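PDB 3EEF: N-carbamoylsarcosine amidase related protein from Thermoplasma acidophilum, which binds zinc and probably hydrolyses the amide bond of N-carbamoylsarcosine as a member of the isochorismatase-like family. Local coordinates for residues 100-103 with 104-108; 119-122 with 123-127. All coordinates share one frame; numbering follows the deposited sequence.

In the fold
From the N terminus, the chain lays down strands 3-8, 45-50 and 86-90 of a parallel sheet before reaching contact 1, which winds the short helix 101-107 over strands 86-90 and 45-50. That helix belongs to the crossover leading from strand 86-90, outermost within this chain, to the interior strand 112-116. Contact 2 then closes the turn after strand 112-116 and starts helix 123-133, which leads on to strand 137-141. Both contacts are local and follow in series, so they neither nest nor cross, and their centres lie about 20 Å apart. Contact 1 joins helix to sheet near the surface; contact 2 is buried close to the zinc ion. Both also meet neighbouring subunits.

Contact 1: 100-103 with 104-108; sequences NLDM and ILRAN
Leu101 and Leu105 lie one helical turn apart and bring their branched ends into contact, CG of Leu101 standing 4.2 Å from CD1 of Leu105. Leu105 also sets its CG 3.3 Å from O of Leu101, the same oxygen that accepts the backbone bond from Leu105 N. Beside them Ile104 sends its CG1 branch back along the helix; with chi1 at -67°, that branch is anti to the carbonyl carbon and brings CD1 to 4.0 Å from ND2 of Asn100. The beta-branched isoleucine and the leucines suit this tightly packed side, for it faces the sheet: Leu101 and Ile104 rest on Leu88 and Val46, while Leu105 touches Phe96. This is the amphipathic helix of a crossover in an alpha/beta sheet domain, wound by successive i to i+4 bonds such as Arg106 N to Asp102 O at 2.9 Å. The less densely packed, partly exposed side carries charge and meets neighbouring subunits. There Arg106 NE donates to Asp102 OD2 at 3.1 Å, a salt bridge whose oxygen lies at the guanidinium edge and nearly in its plane. The carboxylate is turned 61° from that plane, and NH2 adds only a weak bond to the same oxygen. Both groups have outside partners: Asp102 OD1 bonds to Tyr136, and Arg106 NH2 forms a salt bridge with Asp102 of a third subunit, reciprocated across the interface. Selenomethionine Met103, bent at chi3, packs on Pro57 of a second subunit and Tyr133 of the third. At the helix end, Asn108 ND2 turns back to Ile104 O at 2.7 Å, supplementing the bond from its own backbone N.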
ATOM      1  N   ASN A 100       6.265   3.564   7.777  1.00 37.74           N
ATOM      2  CA  ASN A 100       7.081   4.285   6.800  1.00 38.07           C
ATOM      3  C   ASN A 100       8.432   3.608   6.603  1.00 36.91           C
ATOM      4  O   ASN A 100       9.437   4.257   6.239  1.00 37.81           O
ATOM      5  CB  ASN A 100       7.220   5.740   7.231  1.00 38.86           C
ATOM      6  CG  ASN A 100       7.902   5.890   8.565  1.00 40.53           C
ATOM      7  OD1 ASN A 100       7.642   5.131   9.506  1.00 38.43           O
ATOM      8  ND2 ASN A 100       8.776   6.900   8.662  1.00 42.23           N
ATOM      9  N   LEU A 101       8.476   2.289   6.817  1.00 34.45           N
ATOM     10  CA  LEU A 101       9.734   1.585   6.690  1.00 33.03           C
ATOM     11  C   LEU A 101      10.247   1.728   5.270  1.00 35.10           C
ATOM     12  O   LEU A 101      11.416   1.990   5.062  1.00 37.86           O
ATOM     13  CB  LEU A 101       9.600   0.112   7.072  1.00 29.80           C
ATOM     14  CG  LEU A 101      10.816  -0.781   6.903  1.00 29.95           C
ATOM     15  CD1 LEU A 101      11.995  -0.260   7.709  1.00 33.47           C
ATOM     16  CD2 LEU A 101      10.423  -2.200   7.319  1.00 28.53           C
ATOM     17  N   ASP A 102       9.382   1.553   4.293  1.00 33.71           N
ATOM     18  CA  ASP A 102       9.832   1.554   2.928  1.00 35.26           C
ATOM     19  C   ASP A 102      10.385   2.938   2.592  1.00 36.17           C
ATOM     20  O   ASP A 102      11.384   3.064   1.906  1.00 38.95           O
ATOM     21  CB  ASP A 102       8.702   1.140   1.994  1.00 33.42           C
ATOM     22  CG  ASP A 102       9.180   0.943   0.577  1.00 37.51           C
ATOM     23  OD1 ASP A 102      10.146   0.176   0.391  1.00 35.79           O
ATOM     24  OD2 ASP A 102       8.620   1.596  -0.325  1.00 43.05           O
HETATM   25  N   MSE A 103       9.763   3.976   3.122  1.00 37.06           N
HETATM   26  CA  MSE A 103      10.227   5.331   2.866  1.00 37.82           C
HETATM   27  C   MSE A 103      11.681   5.517   3.294  1.00 36.86           C
HETATM   28  O   MSE A 103      12.499   6.060   2.545  1.00 36.58           O
HETATM   29  CB  MSE A 103       9.357   6.333   3.612  1.00 38.57           C
HETATM   30  CG  MSE A 103       7.941   6.414   3.110  1.00 41.82           C
HETATM   31 SE   MSE A 103       6.932   7.939   3.871  1.00 59.84          SE
HETATM   32  CE  MSE A 103       8.044   9.418   3.061  1.00 37.77           C
ATOM     33  N   ILE A 104      11.992   5.036   4.480  1.00 37.54           N
ATOM     34  CA  ILE A 104      13.305   5.234   5.073  1.00 37.91           C
ATOM     35  C   ILE A 104      14.351   4.493   4.252  1.00 40.02           C
ATOM     36  O   ILE A 104      15.452   5.025   4.008  1.00 37.63           O
ATOM     37  CB  ILE A 104      13.370   4.678   6.480  1.00 37.51           C
ATOM     38  CG1 ILE A 104      12.480   5.486   7.399  1.00 35.70           C
ATOM     39  CG2 ILE A 104      14.823   4.681   7.032  1.00 31.27           C
ATOM     40  CD1 ILE A 104      12.095   4.706   8.678  1.00 38.23           C
ATOM     41  N   LEU A 105      14.000   3.258   3.857  1.00 38.54           N
ATOM     42  CA  LEU A 105      14.883   2.442   3.019  1.00 37.65           C
ATOM     43  C   LEU A 105      15.109   3.105   1.657  1.00 39.98           C
ATOM     44  O   LEU A 105      16.202   3.121   1.132  1.00 39.53           O
ATOM     45  CB  LEU A 105      14.278   1.047   2.826  1.00 38.28           C
ATOM     46  CG  LEU A 105      14.016   0.194   4.071  1.00 36.35           C
ATOM     47  CD1 LEU A 105      13.417  -1.198   3.679  1.00 29.96           C
ATOM     48  CD2 LEU A 105      15.288   0.065   4.852  1.00 31.63           C
ATOM     49  N   ARG A 106      14.050   3.624   1.057  1.00 41.57           N
ATOM     50  CA  ARG A 106      14.226   4.271  -0.230  1.00 41.93           C
ATOM     51  C   ARG A 106      15.007   5.570  -0.088  1.00 40.95           C
ATOM     52  O   ARG A 106      15.842   5.854  -0.929  1.00 40.91           O
ATOM     53  CB  ARG A 106      12.908   4.547  -0.905  1.00 42.25           C
ATOM     54  CG  ARG A 106      12.228   3.287  -1.379  1.00 49.94           C
ATOM     55  CD  ARG A 106      11.500   3.549  -2.654  1.00 57.96           C
ATOM     56  NE  ARG A 106      10.152   3.023  -2.615  1.00 68.32           N
ATOM     57  CZ  ARG A 106       9.340   3.015  -3.656  1.00 64.55           C
ATOM     58  NH1 ARG A 106       9.747   3.504  -4.818  1.00 70.37           N
ATOM     59  NH2 ARG A 106       8.131   2.512  -3.526  1.00 71.48           N
ATOM     60  N   ALA A 107      14.752   6.340   0.970  1.00 39.55           N
ATOM     61  CA  ALA A 107      15.442   7.631   1.140  1.00 40.90           C
ATOM     62  C   ALA A 107      16.946   7.446   1.334  1.00 41.66           C
ATOM     63  O   ALA A 107      17.725   8.346   1.055  1.00 41.18           O
ATOM     64  CB  ALA A 107      14.869   8.422   2.306  1.00 36.68           C
ATOM     65  N   ASN A 108      17.351   6.299   1.858  1.00 41.80           N
ATOM     66  CA  ASN A 108      18.779   6.046   2.080  1.00 41.81           C
ATOM     67  C   ASN A 108      19.330   5.111   0.970  1.00 40.87           C
ATOM     68  O   ASN A 108      20.352   4.493   1.139  1.00 42.51           O
ATOM     69  CB  ASN A 108      19.031   5.498   3.502  1.00 37.80           C
ATOM     70  CG  ASN A 108      18.680   6.519   4.649  1.00 48.55           C
ATOM     71  OD1 ASN A 108      19.562   7.166   5.228  1.00 47.19           O
ATOM     72  ND2 ASN A 108      17.408   6.622   4.991  1.00 46.92           N
TER

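Contact 2: 119-122 with 123-127; sequences DADI and CVRHT
The guanidinium of Arg125 has the carbonyl oxygen of Asp121 over one face, 3.6 Å above the plane and displaced from the centre of the group, and that of Ala120 at its edge. The ring of His126 meets Ile122 O edge-on; Tyr156 adds a cation-pi contact to Arg125, and Tyr93 meets the His126 ring. Arg125 ties an Asx turn to the first turn of helix 123-133, and His126 holds the N-cap residue Ile122. Asp119, preceded by a cis peptide bond, uses OD1 to accept from Asp121 N (Asx turn) and Ile122 N (Asx motif). Arg125 NE donates to Ala120 O at 2.9 Å, in the carbonyl plane. Its chain runs extended from CG, anti to the backbone N with chi1 -173°, until a bend at chi3 sets NH2 3.2 Å from Asp121 OD1 in a salt bridge. The two side chains run alongside each other in the same direction, with carboxylate and guanidinium planes 82° apart. The arginine is long enough to serve this turn and also Asp150, while Asp121 OD2 takes the backbone N of Ile149 and Asp150. A leucine in place of Arg125 would probably leave Ala120 O without its NE donor and Asp121 without its positive mate in a buried setting. Ile122 O is gripped twice, by His126 N at 2.9 Å and by ND1 at 2.7 Å, the latter from above the carbonyl plane; NE2 bonds to Tyr161 of a fourth subunit. Cys123, whose side chain lies about 5 Å from the zinc ion, begins the helix, consistent with the nucleophile position of cysteine hydrolases. Its carbonyl O accepts from Thr127 N on one face and, at 2.6 Å, from Thr127 OG1 on the opposite face.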
ATOM      1  N   ASP A 119      10.046 -12.951  15.405  1.00 43.47           N
ATOM      2  CA  ASP A 119      10.855 -14.172  15.357  1.00 43.24           C
ATOM      3  C   ASP A 119      10.793 -14.759  13.967  1.00 41.94           C
ATOM      4  O   ASP A 119      10.014 -14.298  13.119  1.00 41.11           O
ATOM      5  CB  ASP A 119      10.383 -15.195  16.405  1.00 45.85           C
ATOM      6  CG  ASP A 119       8.901 -15.418  16.385  1.00 48.09           C
ATOM      7  OD1 ASP A 119       8.405 -15.840  15.320  1.00 48.82           O
ATOM      8  OD2 ASP A 119       8.252 -15.209  17.435  1.00 53.09           O
ATOM      9  N   ALA A 120      11.600 -15.790  13.750  1.00 41.33           N
ATOM     10  CA  ALA A 120      11.716 -16.477  12.465  1.00 45.51           C
ATOM     11  C   ALA A 120      10.399 -17.041  11.850  1.00 47.36           C
ATOM     12  O   ALA A 120      10.303 -17.284  10.633  1.00 49.83           O
ATOM     13  CB  ALA A 120      12.764 -17.621  12.614  1.00 44.23           C
ATOM     14  N   ASP A 121       9.414 -17.290  12.693  1.00 47.30           N
ATOM     15  CA  ASP A 121       8.146 -17.866  12.247  1.00 47.72           C
ATOM     16  C   ASP A 121       7.099 -16.843  11.863  1.00 44.46           C
ATOM     17  O   ASP A 121       6.267 -17.100  10.983  1.00 42.70           O
ATOM     18  CB  ASP A 121       7.560 -18.712  13.374  1.00 49.00           C
ATOM     19  CG  ASP A 121       8.015 -20.118  13.314  1.00 60.34           C
ATOM     20  OD1 ASP A 121       8.962 -20.403  12.541  1.00 67.31           O
ATOM     21  OD2 ASP A 121       7.421 -20.948  14.029  1.00 63.20           O
ATOM     22  N   ILE A 122       7.097 -15.726  12.586  1.00 41.53           N
ATOM     23  CA  ILE A 122       6.067 -14.730  12.441  1.00 41.54           C
ATOM     24  C   ILE A 122       6.656 -13.402  11.927  1.00 41.70           C
ATOM     25  O   ILE A 122       6.800 -13.222  10.698  1.00 38.50           O
ATOM     26  CB  ILE A 122       5.284 -14.552  13.742  1.00 42.60           C
ATOM     27  CG1 ILE A 122       4.726 -15.903  14.232  1.00 48.66           C
ATOM     28  CG2 ILE A 122       4.149 -13.590  13.543  1.00 41.91           C
ATOM     29  CD1 ILE A 122       4.082 -15.818  15.643  1.00 48.18           C
ATOM     30  N   CYS A 123       7.029 -12.487  12.820  1.00 37.16           N
ATOM     31  CA  CYS A 123       7.255 -11.111  12.367  1.00 37.82           C
ATOM     32  C   CYS A 123       8.484 -10.942  11.452  1.00 37.29           C
ATOM     33  O   CYS A 123       8.459 -10.124  10.521  1.00 42.65           O
ATOM     34  CB  CYS A 123       7.333 -10.156  13.560  1.00 39.32           C
ATOM     35  SG  CYS A 123       5.804 -10.090  14.594  1.00 45.54           S
ATOM     36  N   VAL A 124       9.559 -11.678  11.711  1.00 36.04           N
ATOM     37  CA  VAL A 124      10.776 -11.573  10.907  1.00 36.57           C
ATOM     38  C   VAL A 124      10.471 -12.065   9.497  1.00 36.30           C
ATOM     39  O   VAL A 124      10.844 -11.448   8.504  1.00 36.79           O
ATOM     40  CB  VAL A 124      11.980 -12.359  11.523  1.00 35.70           C
ATOM     41  CG1 VAL A 124      13.092 -12.501  10.505  1.00 35.78           C
ATOM     42  CG2 VAL A 124      12.486 -11.681  12.838  1.00 28.11           C
ATOM     43  N   ARG A 125       9.745 -13.161   9.435  1.00 36.85           N
ATOM     44  CA  ARG A 125       9.419 -13.797   8.188  1.00 37.88           C
ATOM     45  C   ARG A 125       8.477 -12.948   7.340  1.00 37.11           C
ATOM     46  O   ARG A 125       8.622 -12.845   6.101  1.00 36.24           O
ATOM     47  CB  ARG A 125       8.793 -15.155   8.491  1.00 38.72           C
ATOM     48  CG  ARG A 125       8.570 -15.977   7.262  1.00 46.93           C
ATOM     49  CD  ARG A 125       7.824 -17.245   7.551  1.00 51.10           C
ATOM     50  NE  ARG A 125       8.554 -18.151   8.431  1.00 46.58           N
ATOM     51  CZ  ARG A 125       8.298 -19.454   8.531  1.00 42.80           C
ATOM     52  NH1 ARG A 125       7.365 -20.031   7.785  1.00 52.28           N
ATOM     53  NH2 ARG A 125       9.027 -20.199   9.343  1.00 44.98           N
ATOM     54  N   HIS A 126       7.483 -12.378   8.017  1.00 36.57           N
ATOM     55  CA  HIS A 126       6.488 -11.523   7.386  1.00 36.29           C
ATOM     56  C   HIS A 126       7.116 -10.245   6.854  1.00 36.12           C
ATOM     57  O   HIS A 126       6.841  -9.819   5.744  1.00 38.54           O
ATOM     58  CB  HIS A 126       5.335 -11.258   8.355  1.00 36.10           C
ATOM     59  CG  HIS A 126       4.362 -12.391   8.422  1.00 32.69           C
ATOM     60  ND1 HIS A 126       4.607 -13.530   9.153  1.00 38.89           N
ATOM     61  CD2 HIS A 126       3.198 -12.608   7.766  1.00 38.45           C
ATOM     62  CE1 HIS A 126       3.616 -14.384   8.971  1.00 32.01           C
ATOM     63  NE2 HIS A 126       2.738 -13.845   8.150  1.00 27.19           N
ATOM     64  N   THR A 127       7.967  -9.630   7.652  1.00 36.91           N
ATOM     65  CA  THR A 127       8.791  -8.537   7.179  1.00 34.51           C
ATOM     66  C   THR A 127       9.609  -8.944   5.940  1.00 36.79           C
ATOM     67  O   THR A 127       9.721  -8.168   4.993  1.00 37.25           O
ATOM     68  CB  THR A 127       9.704  -8.093   8.300  1.00 34.12           C
ATOM     69  OG1 THR A 127       8.864  -7.761   9.409  1.00 33.04           O
ATOM     70  CG2 THR A 127      10.556  -6.863   7.888  1.00 32.42           C
TER